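Local coordinates for protein proteasome accessory factor B/C (PafBC) (Paenarthrobacter aurescens, PDB 6SJ9) that probably acts as a transcriptional regulator of the bacterial DNA damage response, joining winged helix-turn-helix DNA-binding modules to WYL and WCX domains, at residues A[290-294]-A[632-636]; A[628-633]-A[651-655]. One frame throughout, in Å; residues are numbered along the deposited sequence.

Contact 1: A[290-294]-A[632-636]; sequences EELAS and VSQHG
Two short helices, the C-terminal parts of 285-294 and 627-634, meet near their C-terminal ends where the two ferredoxin-like WCX domains of the chain face each other. Residues 290-293 are helical (phi about -60 to -69°, psi -34 to -48°), and the other helix runs through Q634 before G636 leaves helical space with positive phi (50/51), its N bonded to S633 O at 3.1 Å. The nearest CA atoms are S294 CA and Q634 CA, 3.8 Å apart. S294 CB lies 3.4 Å from Q634 CB; the small side chain of S294 is consistent with so close an approach. S294, with chi1 at 95°, turns its OG back onto E291 O of its own helix (2.7 Å). E290 (chi1 t, chi2 t) and Q634 (chi1 t, chi2 t) extend until Q634 NE2 donates to E290 OE2 at 2.9 Å, almost linearly (171°); the same NE2 is hydrogen-bonded to R142 O, and Q634 O receives R314 NE from helix 305-323. H635 ND1 is held by F631 O. A293 points its CB toward the partner helix, and its carbonyl is the acceptor for S633, whose p rotamer brings OG to 2.6 Å from A293 O.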
loop_
_atom_site.group_PDB
_atom_site.type_symbol
_atom_site.label_atom_id
_atom_site.label_comp_id
_atom_site.label_asym_id
_atom_site.label_seq_id
_atom_site.Cartn_x
_atom_site.Cartn_y
_atom_site.Cartn_z
ATOM N N GLU A 290 16.600 -4.116 -6.413
ATOM C CA GLU A 290 16.045 -4.021 -5.071
ATOM C C GLU A 290 15.027 -5.123 -4.848
ATOM O O GLU A 290 15.032 -5.766 -3.808
ATOM C CB GLU A 290 15.429 -2.641 -4.829
ATOM C CG GLU A 290 14.860 -2.523 -3.403
ATOM C CD GLU A 290 14.353 -1.120 -3.067
ATOM O OE1 GLU A 290 14.599 -0.212 -3.864
ATOM O OE2 GLU A 290 13.698 -0.929 -2.010
ATOM N N GLU A 291 14.169 -5.385 -5.831
ATOM C CA GLU A 291 13.212 -6.468 -5.677
ATOM C C GLU A 291 13.933 -7.806 -5.512
ATOM O O GLU A 291 13.624 -8.587 -4.599
ATOM C CB GLU A 291 12.255 -6.518 -6.882
ATOM C CG GLU A 291 11.288 -7.692 -6.769
ATOM C CD GLU A 291 10.477 -7.925 -8.027
ATOM O OE1 GLU A 291 10.587 -7.108 -8.957
ATOM O OE2 GLU A 291 9.771 -8.957 -8.113
ATOM N N LEU A 292 14.912 -8.078 -6.370
ATOM C CA LEU A 292 15.572 -9.385 -6.338
ATOM C C LEU A 292 16.425 -9.577 -5.090
ATOM O O LEU A 292 16.395 -10.643 -4.488
ATOM C CB LEU A 292 16.396 -9.587 -7.605
ATOM C CG LEU A 292 15.614 -9.600 -8.925
ATOM C CD1 LEU A 292 16.568 -9.801 -10.086
ATOM C CD2 LEU A 292 14.550 -10.716 -8.953
ATOM N N ALA A 293 17.070 -8.521 -4.603
ATOM C CA ALA A 293 17.820 -8.611 -3.347
ATOM C C ALA A 293 16.918 -8.997 -2.187
ATOM O O ALA A 293 17.367 -9.683 -1.252
ATOM C CB ALA A 293 18.447 -7.251 -3.009
ATOM N N SER A 294 15.656 -8.529 -2.223
ATOM C CA SER A 294 14.679 -8.880 -1.200
ATOM C C SER A 294 14.416 -10.384 -1.197
ATOM O O SER A 294 13.998 -10.942 -0.173
ATOM C CB SER A 294 13.392 -8.043 -1.379
ATOM O OG SER A 294 12.426 -8.740 -2.146
ATOM N N VAL A 632 15.923 -6.812 5.352
ATOM C CA VAL A 632 17.300 -6.332 5.473
ATOM C C VAL A 632 18.026 -6.474 4.135
ATOM O O VAL A 632 18.802 -5.593 3.727
ATOM C CB VAL A 632 18.058 -7.074 6.600
ATOM C CG1 VAL A 632 19.528 -6.688 6.607
ATOM C CG2 VAL A 632 17.426 -6.841 7.971
ATOM N N SER A 633 17.840 -7.605 3.449
ATOM C CA SER A 633 18.562 -7.743 2.188
ATOM C C SER A 633 17.982 -6.817 1.130
ATOM O O SER A 633 18.730 -6.227 0.353
ATOM C CB SER A 633 18.567 -9.202 1.697
ATOM O OG SER A 633 17.269 -9.667 1.340
ATOM N N GLN A 634 16.662 -6.602 1.134
ATOM C CA GLN A 634 16.086 -5.653 0.182
ATOM C C GLN A 634 16.802 -4.316 0.250
ATOM O O GLN A 634 17.256 -3.780 -0.766
ATOM C CB GLN A 634 14.596 -5.434 0.461
ATOM C CG GLN A 634 14.063 -4.356 -0.425
ATOM C CD GLN A 634 12.587 -4.137 -0.274
ATOM O OE1 GLN A 634 11.875 -4.985 0.238
ATOM N NE2 GLN A 634 12.124 -2.976 -0.710
ATOM N N HIS A 635 16.990 -3.806 1.448
ATOM C CA HIS A 635 17.475 -2.442 1.595
ATOM C C HIS A 635 18.991 -2.329 1.561
ATOM O O HIS A 635 19.518 -1.228 1.735
ATOM C CB HIS A 635 16.883 -1.853 2.873
ATOM C CG HIS A 635 15.437 -1.564 2.708
ATOM N ND1 HIS A 635 14.454 -2.346 3.274
ATOM C CD2 HIS A 635 14.801 -0.654 1.931
ATOM C CE1 HIS A 635 13.269 -1.896 2.891
ATOM N NE2 HIS A 635 13.451 -0.869 2.077
ATOM N N GLY A 636 19.693 -3.432 1.335
ATOM C CA GLY A 636 21.047 -3.387 0.796
ATOM C C GLY A 636 22.034 -2.461 1.481
ATOM O O GLY A 636 22.715 -1.688 0.808
#

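Contact 2: A[628-633]-A[651-655]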
loop_
_atom_site.group_PDB
_atom_site.type_symbol
_atom_site.label_atom_id
_atom_site.label_comp_id
_atom_site.label_asym_id
_atom_site.label_seq_id
_atom_site.Cartn_x
_atom_site.Cartn_y
_atom_site.Cartn_z
ATOM N N LEU A 628 11.849 -10.472 8.242
ATOM C CA LEU A 628 12.974 -9.596 8.555
ATOM C C LEU A 628 14.144 -9.788 7.602
ATOM O O LEU A 628 14.708 -8.780 7.148
ATOM C CB LEU A 628 13.378 -9.806 10.017
ATOM C CG LEU A 628 13.982 -8.570 10.636
ATOM C CD1 LEU A 628 13.123 -7.439 10.229
ATOM C CD2 LEU A 628 13.946 -8.711 12.127
ATOM N N PRO A 629 14.598 -11.004 7.294
ATOM C CA PRO A 629 15.771 -11.117 6.393
ATOM C C PRO A 629 15.551 -10.512 5.001
ATOM O O PRO A 629 16.460 -9.879 4.441
ATOM C CB PRO A 629 16.009 -12.636 6.333
ATOM C CG PRO A 629 15.440 -13.146 7.632
ATOM C CD PRO A 629 14.206 -12.313 7.849
HETATM N N MSE A 630 14.391 -10.732 4.407
HETATM C CA MSE A 630 13.988 -10.041 3.171
HETATM C C MSE A 630 14.050 -8.518 3.292
HETATM O O MSE A 630 14.642 -7.866 2.452
HETATM C CB MSE A 630 12.576 -10.430 2.778
HETATM C CG MSE A 630 12.370 -11.917 2.604
HETATM SE SE MSE A 630 10.576 -12.243 1.871
HETATM C CE MSE A 630 9.536 -11.191 3.179
ATOM N N PHE A 631 13.454 -7.975 4.356
ATOM C CA PHE A 631 13.574 -6.548 4.647
ATOM C C PHE A 631 15.036 -6.094 4.631
ATOM O O PHE A 631 15.403 -5.166 3.896
ATOM C CB PHE A 631 12.927 -6.273 6.003
ATOM C CG PHE A 631 13.011 -4.830 6.460
ATOM C CD1 PHE A 631 12.210 -3.856 5.883
ATOM C CD2 PHE A 631 13.896 -4.448 7.471
ATOM C CE1 PHE A 631 12.277 -2.530 6.304
ATOM C CE2 PHE A 631 13.976 -3.126 7.877
ATOM C CZ PHE A 631 13.157 -2.168 7.297
ATOM N N VAL A 632 15.923 -6.812 5.352
ATOM C CA VAL A 632 17.300 -6.332 5.473
ATOM C C VAL A 632 18.026 -6.474 4.135
ATOM O O VAL A 632 18.802 -5.593 3.727
ATOM C CB VAL A 632 18.058 -7.074 6.600
ATOM C CG1 VAL A 632 19.528 -6.688 6.607
ATOM C CG2 VAL A 632 17.426 -6.841 7.971
ATOM N N SER A 633 17.840 -7.605 3.449
ATOM C CA SER A 633 18.562 -7.743 2.188
ATOM C C SER A 633 17.982 -6.817 1.130
ATOM O O SER A 633 18.730 -6.227 0.353
ATOM C CB SER A 633 18.567 -9.202 1.697
ATOM O OG SER A 633 17.269 -9.667 1.340
ATOM N N THR A 651 19.372 -13.490 9.893
ATOM C CA THR A 651 19.391 -12.610 8.721
ATOM C C THR A 651 20.756 -12.622 8.030
ATOM O O THR A 651 20.837 -12.614 6.796
ATOM C CB THR A 651 19.005 -11.182 9.133
ATOM O OG1 THR A 651 17.585 -11.098 9.275
ATOM C CG2 THR A 651 19.465 -10.148 8.093
ATOM N N ARG A 652 21.849 -12.616 8.801
ATOM C CA ARG A 652 23.164 -12.708 8.169
ATOM C C ARG A 652 23.316 -13.993 7.363
ATOM O O ARG A 652 24.003 -14.004 6.333
ATOM C CB ARG A 652 24.285 -12.598 9.223
ATOM C CG ARG A 652 25.728 -12.705 8.642
ATOM C CD ARG A 652 25.914 -11.694 7.513
ATOM N NE ARG A 652 27.261 -11.634 6.963
ATOM C CZ ARG A 652 28.259 -10.936 7.500
ATOM N NH1 ARG A 652 28.039 -10.233 8.607
ATOM N NH2 ARG A 652 29.469 -10.938 6.933
ATOM N N ALA A 653 22.699 -15.085 7.810
ATOM C CA ALA A 653 22.785 -16.332 7.052
ATOM C C ALA A 653 22.003 -16.241 5.734
ATOM O O ALA A 653 22.459 -16.742 4.686
ATOM C CB ALA A 653 22.297 -17.493 7.924
ATOM N N TRP A 654 20.831 -15.582 5.767
ATOM C CA TRP A 654 20.075 -15.324 4.541
ATOM C C TRP A 654 20.930 -14.550 3.546
ATOM O O TRP A 654 21.114 -14.987 2.398
ATOM C CB TRP A 654 18.799 -14.577 4.919
ATOM C CG TRP A 654 17.972 -13.953 3.838
ATOM C CD1 TRP A 654 18.031 -12.667 3.406
ATOM C CD2 TRP A 654 16.881 -14.562 3.143
ATOM N NE1 TRP A 654 17.067 -12.443 2.446
ATOM C CE2 TRP A 654 16.347 -13.593 2.271
ATOM C CE3 TRP A 654 16.331 -15.848 3.141
ATOM C CZ2 TRP A 654 15.289 -13.864 1.412
ATOM C CZ3 TRP A 654 15.285 -16.116 2.299
ATOM C CH2 TRP A 654 14.763 -15.120 1.442
ATOM N N ILE A 655 21.549 -13.453 4.007
ATOM C CA ILE A 655 22.416 -12.647 3.140
ATOM C C ILE A 655 23.608 -13.476 2.655
ATOM O O ILE A 655 23.959 -13.462 1.466
ATOM C CB ILE A 655 22.893 -11.379 3.879
ATOM C CG1 ILE A 655 21.718 -10.447 4.207
ATOM C CG2 ILE A 655 23.943 -10.650 3.051
ATOM C CD1 ILE A 655 22.032 -9.380 5.237
#
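P629 and W654 form the apolar centre: P629 points its CB onto one face of the indole, 3.6 Å from the centroid of the five-membered ring and 20° off the normal, a CH-pi contact. The selenomethionine M630 adds its CG, 3.7 Å from W654 CZ2, while on the other flank V632 CB meets T651 CG2 at 3.7 Å and V632 CG1 meets I655 CD1 at 3.9 Å. T651 OG1 also rests against the proline ring, 3.4 Å from P629 CG. The helix segments cross at -58° with their axes 9.0 Å apart, close enough for P629 CA and T651 CA to approach to 4.6 Å. At the polar edge, W654 NE1 donates to S633 OG (3.0 Å, 158°), and that hydroxyl is in turn bonded to A293 O of the other WCX domain. Both helices belong to one ferredoxin-like domain: L628, V632 and T651 pack on I641 of strand 639-643, F631 reaches L590 of strand 586-592, and helix 305-323 of the first WCX domain touches S633 and I655.

Helix 627-634 takes part in both contacts, and S633 is where they join: its OG accepts from W654 in contact 2 and donates to A293 O in contact 1, so one hydroxyl ties both helices of the second WCX domain to the first. Both contacts are largely buried and their centres lie 8 Å apart, yet their chemistry differs. Contact 2 works within a domain, mainly through apolar and aromatic packing between two helices that lie on its sheet; contact 1 bridges two domains through segments 338 residues apart, and relies on small residues and hydrogen bonds, with partly exposed E290 central through its bond to Q634. S294 O touches M630 CB (3.3 Å) and W654 CZ2 (3.6 Å).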